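Local coordinates for hypothetical protein (Staphylococcus aureus subsp. aureus, PDB 1QYI), which is of unknown function but belongs to the haloacid dehalogenase (HAD) superfamily and is probably a hydrolase, perhaps a phosphatase, at residues F12-R17 and I212-V217; F85-I90 and E130-Q135; G206-E211 and T245-E250. One frame throughout, in Å; residues are numbered along the deposited sequence.

Contact 1 (F12-R17 and I212-V217); sequences FLSEER and IILRPV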
loop_
_atom_site.group_PDB
_atom_site.type_symbol
_atom_site.label_atom_id
_atom_site.label_comp_id
_atom_site.label_asym_id
_atom_site.label_seq_id
_atom_site.Cartn_x
_atom_site.Cartn_y
_atom_site.Cartn_z
ATOM N N PHE A 12 -13.921 0.000 3.469
ATOM C CA PHE A 12 -13.944 -0.606 4.795
ATOM C C PHE A 12 -12.727 -0.179 5.607
ATOM O O PHE A 12 -12.832 0.121 6.799
ATOM C CB PHE A 12 -13.939 -2.130 4.661
ATOM C CG PHE A 12 -15.232 -2.710 4.134
ATOM C CD1 PHE A 12 -16.339 -2.871 4.976
ATOM C CD2 PHE A 12 -15.331 -3.136 2.808
ATOM C CE1 PHE A 12 -17.525 -3.454 4.510
ATOM C CE2 PHE A 12 -16.511 -3.720 2.334
ATOM C CZ PHE A 12 -17.617 -3.881 3.191
ATOM N N LEU A 13 -11.566 -0.167 4.956
ATOM C CA LEU A 13 -10.313 0.205 5.612
ATOM C C LEU A 13 -9.597 1.305 4.834
ATOM O O LEU A 13 -9.893 1.535 3.666
ATOM C CB LEU A 13 -9.398 -1.013 5.689
ATOM C CG LEU A 13 -9.968 -2.361 6.146
ATOM C CD1 LEU A 13 -8.879 -3.408 5.978
ATOM C CD2 LEU A 13 -10.445 -2.306 7.603
ATOM N N SER A 14 -8.660 1.990 5.475
ATOM C CA SER A 14 -7.920 3.027 4.778
ATOM C C SER A 14 -6.490 2.550 4.603
ATOM O O SER A 14 -6.131 1.485 5.100
ATOM C CB SER A 14 -7.963 4.348 5.547
ATOM O OG SER A 14 -7.584 4.176 6.898
ATOM N N GLU A 15 -5.683 3.325 3.885
ATOM C CA GLU A 15 -4.289 2.959 3.631
ATOM C C GLU A 15 -3.298 3.650 4.558
ATOM O O GLU A 15 -2.094 3.424 4.452
ATOM C CB GLU A 15 -3.918 3.295 2.188
ATOM C CG GLU A 15 -4.599 2.445 1.135
ATOM C CD GLU A 15 -4.282 2.920 -0.273
ATOM O OE1 GLU A 15 -4.586 4.093 -0.583
ATOM O OE2 GLU A 15 -3.734 2.125 -1.069
ATOM N N GLU A 16 -3.814 4.486 5.457
ATOM C CA GLU A 16 -2.993 5.248 6.401
ATOM C C GLU A 16 -1.887 4.457 7.090
ATOM O O GLU A 16 -0.736 4.899 7.141
ATOM C CB GLU A 16 -3.885 5.879 7.477
ATOM C CG GLU A 16 -4.761 7.018 6.969
ATOM C CD GLU A 16 -3.941 8.170 6.409
ATOM O OE1 GLU A 16 -3.072 8.707 7.134
ATOM O OE2 GLU A 16 -4.173 8.546 5.245
ATOM N N ARG A 17 -2.243 3.294 7.633
ATOM C CA ARG A 17 -1.291 2.449 8.336
ATOM C C ARG A 17 -0.077 2.153 7.457
ATOM O O ARG A 17 1.032 2.004 7.962
ATOM C CB ARG A 17 -1.962 1.140 8.756
ATOM C CG ARG A 17 -1.517 0.610 10.109
ATOM C CD ARG A 17 -2.344 1.190 11.256
ATOM N NE ARG A 17 -1.631 2.218 12.015
ATOM C CZ ARG A 17 -1.871 2.506 13.297
ATOM N NH1 ARG A 17 -2.801 1.849 13.973
ATOM N NH2 ARG A 17 -1.175 3.450 13.913
ATOM N N ILE A 212 -6.574 0.749 10.240
ATOM C CA ILE A 212 -7.432 1.918 10.421
ATOM C C ILE A 212 -8.822 1.682 9.806
ATOM O O ILE A 212 -8.968 1.531 8.595
ATOM C CB ILE A 212 -6.796 3.175 9.778
ATOM C CG1 ILE A 212 -5.439 2.839 9.157
ATOM C CG2 ILE A 212 -6.561 4.226 10.839
ATOM C CD1 ILE A 212 -5.453 1.795 8.012
ATOM N N ILE A 213 -9.843 1.661 10.653
ATOM C CA ILE A 213 -11.191 1.427 10.182
ATOM C C ILE A 213 -11.805 2.717 9.647
ATOM O O ILE A 213 -11.530 3.805 10.160
ATOM C CB ILE A 213 -12.094 0.894 11.317
ATOM C CG1 ILE A 213 -11.287 0.046 12.312
ATOM C CG2 ILE A 213 -13.256 0.123 10.717
ATOM C CD1 ILE A 213 -10.719 -1.249 11.756
ATOM N N LEU A 214 -12.638 2.597 8.617
ATOM C CA LEU A 214 -13.286 3.771 8.047
ATOM C C LEU A 214 -14.665 3.931 8.683
ATOM O O LEU A 214 -15.108 5.048 8.953
ATOM C CB LEU A 214 -13.398 3.639 6.525
ATOM C CG LEU A 214 -12.128 3.822 5.679
ATOM C CD1 LEU A 214 -12.385 3.250 4.298
ATOM C CD2 LEU A 214 -11.725 5.294 5.583
ATOM N N ARG A 215 -15.326 2.806 8.940
ATOM C CA ARG A 215 -16.643 2.804 9.566
ATOM C C ARG A 215 -16.708 1.776 10.705
ATOM O O ARG A 215 -16.246 0.646 10.550
ATOM C CB ARG A 215 -17.715 2.486 8.525
ATOM C CG ARG A 215 -18.036 3.638 7.602
ATOM C CD ARG A 215 -19.485 4.052 7.757
ATOM N NE ARG A 215 -19.696 5.007 8.835
ATOM C CZ ARG A 215 -20.865 5.182 9.436
ATOM N NH1 ARG A 215 -21.912 4.460 9.068
ATOM N NH2 ARG A 215 -20.993 6.087 10.395
ATOM N N PRO A 216 -17.295 2.154 11.859
ATOM C CA PRO A 216 -17.409 1.248 13.009
ATOM C C PRO A 216 -17.861 -0.122 12.552
ATOM O O PRO A 216 -18.920 -0.250 11.957
ATOM C CB PRO A 216 -18.459 1.924 13.883
ATOM C CG PRO A 216 -18.240 3.370 13.604
ATOM C CD PRO A 216 -18.023 3.411 12.110
ATOM N N VAL A 217 -17.058 -1.140 12.833
ATOM C CA VAL A 217 -17.362 -2.507 12.425
ATOM C C VAL A 217 -18.730 -3.005 12.888
ATOM O O VAL A 217 -19.474 -3.621 12.115
ATOM C CB VAL A 217 -16.273 -3.457 12.933
ATOM C CG1 VAL A 217 -16.529 -4.870 12.444
ATOM C CG2 VAL A 217 -14.921 -2.962 12.455
#

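Contact 2 (F85-I90 and E130-Q135); sequences FSIHLI and EQLPLQ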
loop_
_atom_site.group_PDB
_atom_site.type_symbol
_atom_site.label_atom_id
_atom_site.label_comp_id
_atom_site.label_asym_id
_atom_site.label_seq_id
_atom_site.Cartn_x
_atom_site.Cartn_y
_atom_site.Cartn_z
ATOM N N PHE A 85 14.751 7.127 2.914
ATOM C CA PHE A 85 15.838 6.657 3.746
ATOM C C PHE A 85 17.194 6.819 3.070
ATOM O O PHE A 85 18.220 6.951 3.747
ATOM C CB PHE A 85 15.621 5.196 4.120
ATOM C CG PHE A 85 16.783 4.597 4.840
ATOM C CD1 PHE A 85 17.019 4.899 6.176
ATOM C CD2 PHE A 85 17.683 3.767 4.160
ATOM C CE1 PHE A 85 18.135 4.385 6.828
ATOM C CE2 PHE A 85 18.805 3.248 4.802
ATOM C CZ PHE A 85 19.037 3.555 6.141
ATOM N N SER A 86 17.210 6.799 1.742
ATOM C CA SER A 86 18.465 6.956 0.999
ATOM C C SER A 86 18.994 8.392 1.105
ATOM O O SER A 86 20.200 8.615 1.228
ATOM C CB SER A 86 18.269 6.589 -0.479
ATOM O OG SER A 86 18.081 5.202 -0.646
ATOM N N ILE A 87 18.075 9.352 1.065
ATOM C CA ILE A 87 18.412 10.767 1.154
ATOM C C ILE A 87 19.128 11.057 2.469
ATOM O O ILE A 87 20.066 11.854 2.517
ATOM C CB ILE A 87 17.133 11.634 1.040
ATOM C CG1 ILE A 87 16.471 11.378 -0.310
ATOM C CG2 ILE A 87 17.476 13.110 1.177
ATOM C CD1 ILE A 87 17.423 11.587 -1.474
ATOM N N HIS A 88 18.684 10.403 3.535
ATOM C CA HIS A 88 19.308 10.592 4.831
ATOM C C HIS A 88 20.594 9.796 4.914
ATOM O O HIS A 88 21.539 10.212 5.579
ATOM C CB HIS A 88 18.374 10.165 5.957
ATOM C CG HIS A 88 17.192 11.060 6.126
ATOM N ND1 HIS A 88 17.293 12.440 6.065
ATOM C CD2 HIS A 88 15.892 10.795 6.359
ATOM C CE1 HIS A 88 16.108 12.972 6.252
ATOM N NE2 HIS A 88 15.230 11.999 6.434
ATOM N N LEU A 89 20.634 8.652 4.240
ATOM C CA LEU A 89 21.827 7.831 4.266
ATOM C C LEU A 89 22.937 8.590 3.556
ATOM O O LEU A 89 24.030 8.751 4.092
ATOM C CB LEU A 89 21.578 6.487 3.574
ATOM C CG LEU A 89 22.807 5.570 3.497
ATOM C CD1 LEU A 89 23.337 5.313 4.885
ATOM C CD2 LEU A 89 22.450 4.283 2.803
ATOM N N ILE A 90 22.644 9.058 2.349
ATOM C CA ILE A 90 23.606 9.816 1.554
ATOM C C ILE A 90 24.077 11.039 2.364
ATOM O O ILE A 90 25.240 11.430 2.297
ATOM C CB ILE A 90 22.956 10.271 0.193
ATOM C CG1 ILE A 90 22.749 9.064 -0.708
ATOM C CG2 ILE A 90 23.845 11.274 -0.529
ATOM C CD1 ILE A 90 21.716 9.276 -1.791
ATOM N N GLU A 130 15.377 16.439 8.595
ATOM C CA GLU A 130 14.283 15.722 7.947
ATOM C C GLU A 130 13.565 16.489 6.848
ATOM O O GLU A 130 12.453 16.144 6.461
ATOM C CB GLU A 130 13.273 15.226 9.000
ATOM C CG GLU A 130 12.992 16.179 10.161
ATOM C CD GLU A 130 14.187 16.376 11.084
ATOM O OE1 GLU A 130 14.553 15.428 11.814
ATOM O OE2 GLU A 130 14.763 17.486 11.064
ATOM N N GLN A 131 14.215 17.515 6.325
ATOM C CA GLN A 131 13.617 18.298 5.259
ATOM C C GLN A 131 14.377 18.001 3.955
ATOM O O GLN A 131 13.884 18.258 2.852
ATOM C CB GLN A 131 13.710 19.786 5.602
ATOM C CG GLN A 131 12.747 20.680 4.834
ATOM C CD GLN A 131 11.396 20.848 5.515
ATOM O OE1 GLN A 131 10.565 19.935 5.545
ATOM N NE2 GLN A 131 11.182 22.022 6.084
ATOM N N LEU A 132 15.572 17.432 4.093
ATOM C CA LEU A 132 16.415 17.108 2.949
ATOM C C LEU A 132 15.708 16.356 1.815
ATOM O O LEU A 132 15.766 16.780 0.655
ATOM C CB LEU A 132 17.638 16.303 3.405
ATOM C CG LEU A 132 18.680 16.053 2.309
ATOM C CD1 LEU A 132 19.218 17.386 1.813
ATOM C CD2 LEU A 132 19.806 15.189 2.848
ATOM N N PRO A 133 15.032 15.230 2.128
ATOM C CA PRO A 133 14.346 14.483 1.067
ATOM C C PRO A 133 13.380 15.346 0.259
ATOM O O PRO A 133 13.292 15.217 -0.964
ATOM C CB PRO A 133 13.655 13.348 1.828
ATOM C CG PRO A 133 13.491 13.895 3.217
ATOM C CD PRO A 133 14.775 14.632 3.452
ATOM N N LEU A 134 12.672 16.237 0.943
ATOM C CA LEU A 134 11.720 17.126 0.285
ATOM C C LEU A 134 12.458 18.134 -0.588
ATOM O O LEU A 134 11.986 18.507 -1.658
ATOM C CB LEU A 134 10.889 17.866 1.330
ATOM C CG LEU A 134 9.798 18.783 0.794
ATOM C CD1 LEU A 134 8.744 17.952 0.086
ATOM C CD2 LEU A 134 9.183 19.559 1.940
ATOM N N GLN A 135 13.615 18.582 -0.112
ATOM C CA GLN A 135 14.423 19.544 -0.844
ATOM C C GLN A 135 15.264 18.792 -1.875
ATOM O O GLN A 135 16.147 19.355 -2.522
ATOM C CB GLN A 135 15.322 20.306 0.119
ATOM C CG GLN A 135 14.554 21.046 1.205
ATOM C CD GLN A 135 15.470 21.642 2.254
ATOM O OE1 GLN A 135 15.043 22.445 3.081
ATOM N NE2 GLN A 135 16.738 21.243 2.229
HETATM O O HOH W 1 12.580 13.522 6.255
#

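Contact 3 (G206-E211 and T245-E250); sequences GYIYQE and TVVPFE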
loop_
_atom_site.group_PDB
_atom_site.type_symbol
_atom_site.label_atom_id
_atom_site.label_comp_id
_atom_site.label_asym_id
_atom_site.label_seq_id
_atom_site.Cartn_x
_atom_site.Cartn_y
_atom_site.Cartn_z
ATOM N N GLY A 206 2.555 -6.952 14.151
ATOM C CA GLY A 206 1.951 -6.689 12.862
ATOM C C GLY A 206 0.773 -5.730 12.873
ATOM O O GLY A 206 -0.328 -6.066 13.321
ATOM N N TYR A 207 1.002 -4.531 12.351
ATOM C CA TYR A 207 -0.032 -3.518 12.288
ATOM C C TYR A 207 -1.140 -3.899 11.321
ATOM O O TYR A 207 -2.013 -3.086 11.013
ATOM C CB TYR A 207 0.589 -2.174 11.902
ATOM C CG TYR A 207 1.434 -1.606 13.015
ATOM C CD1 TYR A 207 0.841 -0.962 14.103
ATOM C CD2 TYR A 207 2.813 -1.783 13.027
ATOM C CE1 TYR A 207 1.600 -0.512 15.179
ATOM C CE2 TYR A 207 3.579 -1.337 14.102
ATOM C CZ TYR A 207 2.959 -0.704 15.172
ATOM O OH TYR A 207 3.706 -0.278 16.242
ATOM N N ILE A 208 -1.097 -5.130 10.825
ATOM C CA ILE A 208 -2.137 -5.592 9.918
ATOM C C ILE A 208 -3.342 -5.848 10.805
ATOM O O ILE A 208 -4.485 -5.791 10.360
ATOM C CB ILE A 208 -1.726 -6.905 9.185
ATOM C CG1 ILE A 208 -2.761 -7.243 8.121
ATOM C CG2 ILE A 208 -1.633 -8.076 10.176
ATOM C CD1 ILE A 208 -2.340 -8.392 7.235
ATOM N N TYR A 209 -3.065 -6.116 12.078
ATOM C CA TYR A 209 -4.108 -6.363 13.061
ATOM C C TYR A 209 -4.643 -5.066 13.674
ATOM O O TYR A 209 -5.632 -5.087 14.393
ATOM C CB TYR A 209 -3.569 -7.270 14.160
ATOM C CG TYR A 209 -3.174 -8.631 13.677
ATOM C CD1 TYR A 209 -4.132 -9.606 13.410
ATOM C CD2 TYR A 209 -1.828 -8.970 13.540
ATOM C CE1 TYR A 209 -3.751 -10.895 13.033
ATOM C CE2 TYR A 209 -1.440 -10.247 13.158
ATOM C CZ TYR A 209 -2.403 -11.210 12.911
ATOM O OH TYR A 209 -2.012 -12.493 12.566
ATOM N N GLN A 210 -3.992 -3.943 13.396
ATOM C CA GLN A 210 -4.450 -2.670 13.942
ATOM C C GLN A 210 -4.722 -1.728 12.791
ATOM O O GLN A 210 -4.332 -0.559 12.815
ATOM C CB GLN A 210 -3.396 -2.053 14.861
ATOM C CG GLN A 210 -2.703 -3.069 15.745
ATOM C CD GLN A 210 -1.881 -2.430 16.832
ATOM O OE1 GLN A 210 -1.083 -3.096 17.483
ATOM N NE2 GLN A 210 -2.084 -1.135 17.051
ATOM N N GLU A 211 -5.392 -2.255 11.774
ATOM C CA GLU A 211 -5.725 -1.499 10.578
ATOM C C GLU A 211 -6.730 -0.385 10.916
ATOM O O GLU A 211 -7.601 -0.540 11.777
ATOM C CB GLU A 211 -6.292 -2.466 9.527
ATOM C CG GLU A 211 -6.145 -2.022 8.075
ATOM C CD GLU A 211 -4.751 -2.279 7.486
ATOM O OE1 GLU A 211 -4.271 -3.429 7.521
ATOM O OE2 GLU A 211 -4.133 -1.330 6.969
ATOM N N THR A 245 -5.727 -8.950 3.057
ATOM C CA THR A 245 -7.179 -8.882 2.923
ATOM C C THR A 245 -7.846 -9.792 3.963
ATOM O O THR A 245 -8.656 -9.345 4.780
ATOM C CB THR A 245 -7.631 -9.346 1.521
ATOM O OG1 THR A 245 -6.781 -8.753 0.535
ATOM C CG2 THR A 245 -9.068 -8.940 1.258
ATOM N N VAL A 246 -7.502 -11.075 3.926
ATOM C CA VAL A 246 -8.077 -12.042 4.856
ATOM C C VAL A 246 -7.808 -11.725 6.339
ATOM O O VAL A 246 -8.751 -11.538 7.103
ATOM C CB VAL A 246 -7.594 -13.478 4.531
ATOM C CG1 VAL A 246 -7.876 -14.415 5.699
ATOM C CG2 VAL A 246 -8.318 -13.978 3.292
ATOM N N VAL A 247 -6.536 -11.658 6.735
ATOM C CA VAL A 247 -6.171 -11.391 8.118
ATOM C C VAL A 247 -6.915 -10.214 8.732
ATOM O O VAL A 247 -7.517 -10.345 9.799
ATOM C CB VAL A 247 -4.654 -11.159 8.251
ATOM C CG1 VAL A 247 -4.277 -10.906 9.699
ATOM C CG2 VAL A 247 -3.904 -12.368 7.713
ATOM N N PRO A 248 -6.892 -9.047 8.071
ATOM C CA PRO A 248 -7.594 -7.883 8.623
ATOM C C PRO A 248 -9.089 -8.157 8.818
ATOM O O PRO A 248 -9.621 -7.989 9.915
ATOM C CB PRO A 248 -7.338 -6.794 7.582
ATOM C CG PRO A 248 -6.033 -7.215 6.955
ATOM C CD PRO A 248 -6.191 -8.701 6.824
ATOM N N PHE A 249 -9.757 -8.589 7.753
ATOM C CA PHE A 249 -11.186 -8.881 7.820
ATOM C C PHE A 249 -11.496 -9.952 8.856
ATOM O O PHE A 249 -12.523 -9.903 9.537
ATOM C CB PHE A 249 -11.719 -9.310 6.445
ATOM C CG PHE A 249 -12.169 -8.157 5.580
ATOM C CD1 PHE A 249 -11.314 -7.093 5.310
ATOM C CD2 PHE A 249 -13.446 -8.138 5.031
ATOM C CE1 PHE A 249 -11.725 -6.028 4.506
ATOM C CE2 PHE A 249 -13.863 -7.074 4.225
ATOM C CZ PHE A 249 -12.995 -6.020 3.966
ATOM N N GLU A 250 -10.595 -10.915 8.967
ATOM C CA GLU A 250 -10.722 -12.008 9.915
ATOM C C GLU A 250 -10.711 -11.449 11.339
ATOM O O GLU A 250 -11.665 -11.633 12.090
ATOM C CB GLU A 250 -9.560 -12.978 9.676
ATOM C CG GLU A 250 -9.140 -13.808 10.859
ATOM C CD GLU A 250 -10.288 -14.526 11.502
ATOM O OE1 GLU A 250 -11.045 -15.200 10.774
ATOM O OE2 GLU A 250 -10.427 -14.417 12.739
#

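Contact 1 (F12-R17 and I212-V217)
Leu13 and Ile213 form a single antiparallel beta bridge between two linkers that join the HAD core to what is probably a helical cap, as in other HAD proteins. Their CA atoms lie 4.8 Å apart as a non-hydrogen-bonded pair. The backbone bonds fall on the residues before and after it. Leu214 N donates to Phe12 O over 3.1 Å. Ser14 N donates to Ile212 O over 3.2 Å. The same Ile212 oxygen also takes a weak bond from Ser14 OG at 3.4 Å and a CA-H contact from Leu13.

Ser14 OG sits between its own backbone N and carbonyl carbon (chi1 51°). This turns it toward Ile212 and lets it reach the Ile212 oxygen. Ile212 loses more surface than any other residue here. Its side chain lies against Ser14 and crosses Arg17 at a slant. Ile212 CG1 nearly eclipses its own backbone N (chi1 -1°), so the modelled position of this branch, CD1 included, is doubtful. On the same face, Leu214 brings CD1 to 3.1 Å from Leu13 O and CD2 to 3.9 Å from Ser14 CB. Leu13 and Ile213 point the other way, and both reach helix 242-252.

The first linker follows strand 3-6 and leads into helix 16-31, where Arg17 forms a salt bridge with Asp20. The second leads into helix 217-229, with Pro216 at the N-cap. Phe12 meets Phe6 of strand 3-6 and Phe249 of helix 242-252 edge-to-face.

Contact 2 (F85-I90 and E130-Q135)
Ile87, His88 and Pro133 have the most surface buried here, and Leu132 extends the apolar patch. Ile87 does most of its touching with the CG2 methyl. That methyl is anti to the backbone N (chi1 -61° for the CG1 branch). It lies 3.4 Å from Pro133 N and 3.8 Å from Pro133 CD. It also meets Leu132 CG at 3.4 Å, a tight contact. Ile87 CB and CG1 rest more loosely against CA and CB of Pro133. Leu132 CG is anti to its own backbone N (chi1 -173°), which directs the branch at the helix. Its CD2 then comes close to the carbonyl oxygen of Ile87 as well as to the CG2 methyl.

Both segments lie in the largely helical region between core strands 3-6 and 233-237, probably a HAD cap. Ile87 and His88 lie on helix 77-93. Pro133 lies in the turn just before the short, weakly bonded helix at about 134-137. No direct hydrogen bond joins the two segments.

His88 brings its CE1 corner to the Pro133 ring, 3.5 Å from CD. The approach is oblique. The same corner lies 3.7 Å from Glu130 CA. One water bridges the two segments. It lies in the plane of the imidazole at its edge, 3.1 Å from His88 NE2, and donates to Glu130 O at 2.6 Å. The backbone carbonyl of Glu130 is therefore tied to the ring through solvent, while its carboxylate turns to Arg58 in a salt bridge. Pro133 also touches Ile65 of helix 64-71. Further along helix 77-93, Ile90 packs on helix 144-158.

Contact 3 (G206-E211 and T245-E250)
Residues Gly206 to Tyr209 make a type I beta turn, closed by Tyr209 N to Gly206 O at 3.0 Å, and the turn approaches segment 245-250 of helix 242-252 where that helix kinks at Pro248. Ile208 and Tyr209 meet Val247 and Pro248 at this point. No hydrogen bond crosses between the segments.

Ile208 has an extended side chain. CG1 is anti to the backbone N (chi1 -173°) and CD1 continues the line (chi2 172°). The chain thus runs past Pro248 CG and CD to Val247. Its CG1 lies 3.5 Å from Pro248 CG, and the two side chains pass at a slant. Its CD1 lies 3.7 Å from Val247 CB and also close to Pro248 CD. Ile208 and Val247 cross at about a right angle.

Helix 242-252 belongs to the HAD core. It follows strand 233-237, which pairs in parallel with strand 3-6 in the central sheet. The turn lies in the loop after helix 172-195, probably part of the cap, so the packing sets the returning chain against a core helix. The proline N has no hydrogen to give to the preceding turn of helix, in keeping with the kink.

Tyr209 points its CB away, but the ring swings back. The Val247 CG1 methyl meets the ring obliquely, 3.4 Å from Tyr209 CE1 and 3.7 Å from Tyr209 CZ. Ile208 CG2 lies over one face of the same ring, offset toward the rim, and is 3.9 Å from Val247 CG1. Glu211 adds a looser contact, with OE1 4.2 Å from Pro248 CG; its carboxylate also makes a long, weak ion pair with Arg240. Leu190 of helix 172-195 touches both Tyr209 and Val247.

Contacts 1 and 3 are neighbours, with centres about 10 Å apart. They use consecutive parts of one returning linker and both face helix 242-252. Arg17 NH1 probably bonds Gln210 O, which joins the start of helix 16-31 to the 206-211 turn. Contact 2 stands apart inside the probable cap, its centre about 30 Å from that of contact 1. Chemistry follows place. Contact 1 pairs linker backbones and is only partly buried. Contact 3 is buried apolar packing between linker and core helix, though Tyr209 is exposed. Contact 2 is buried packing of helix against loop within the probable cap, with one bridging water.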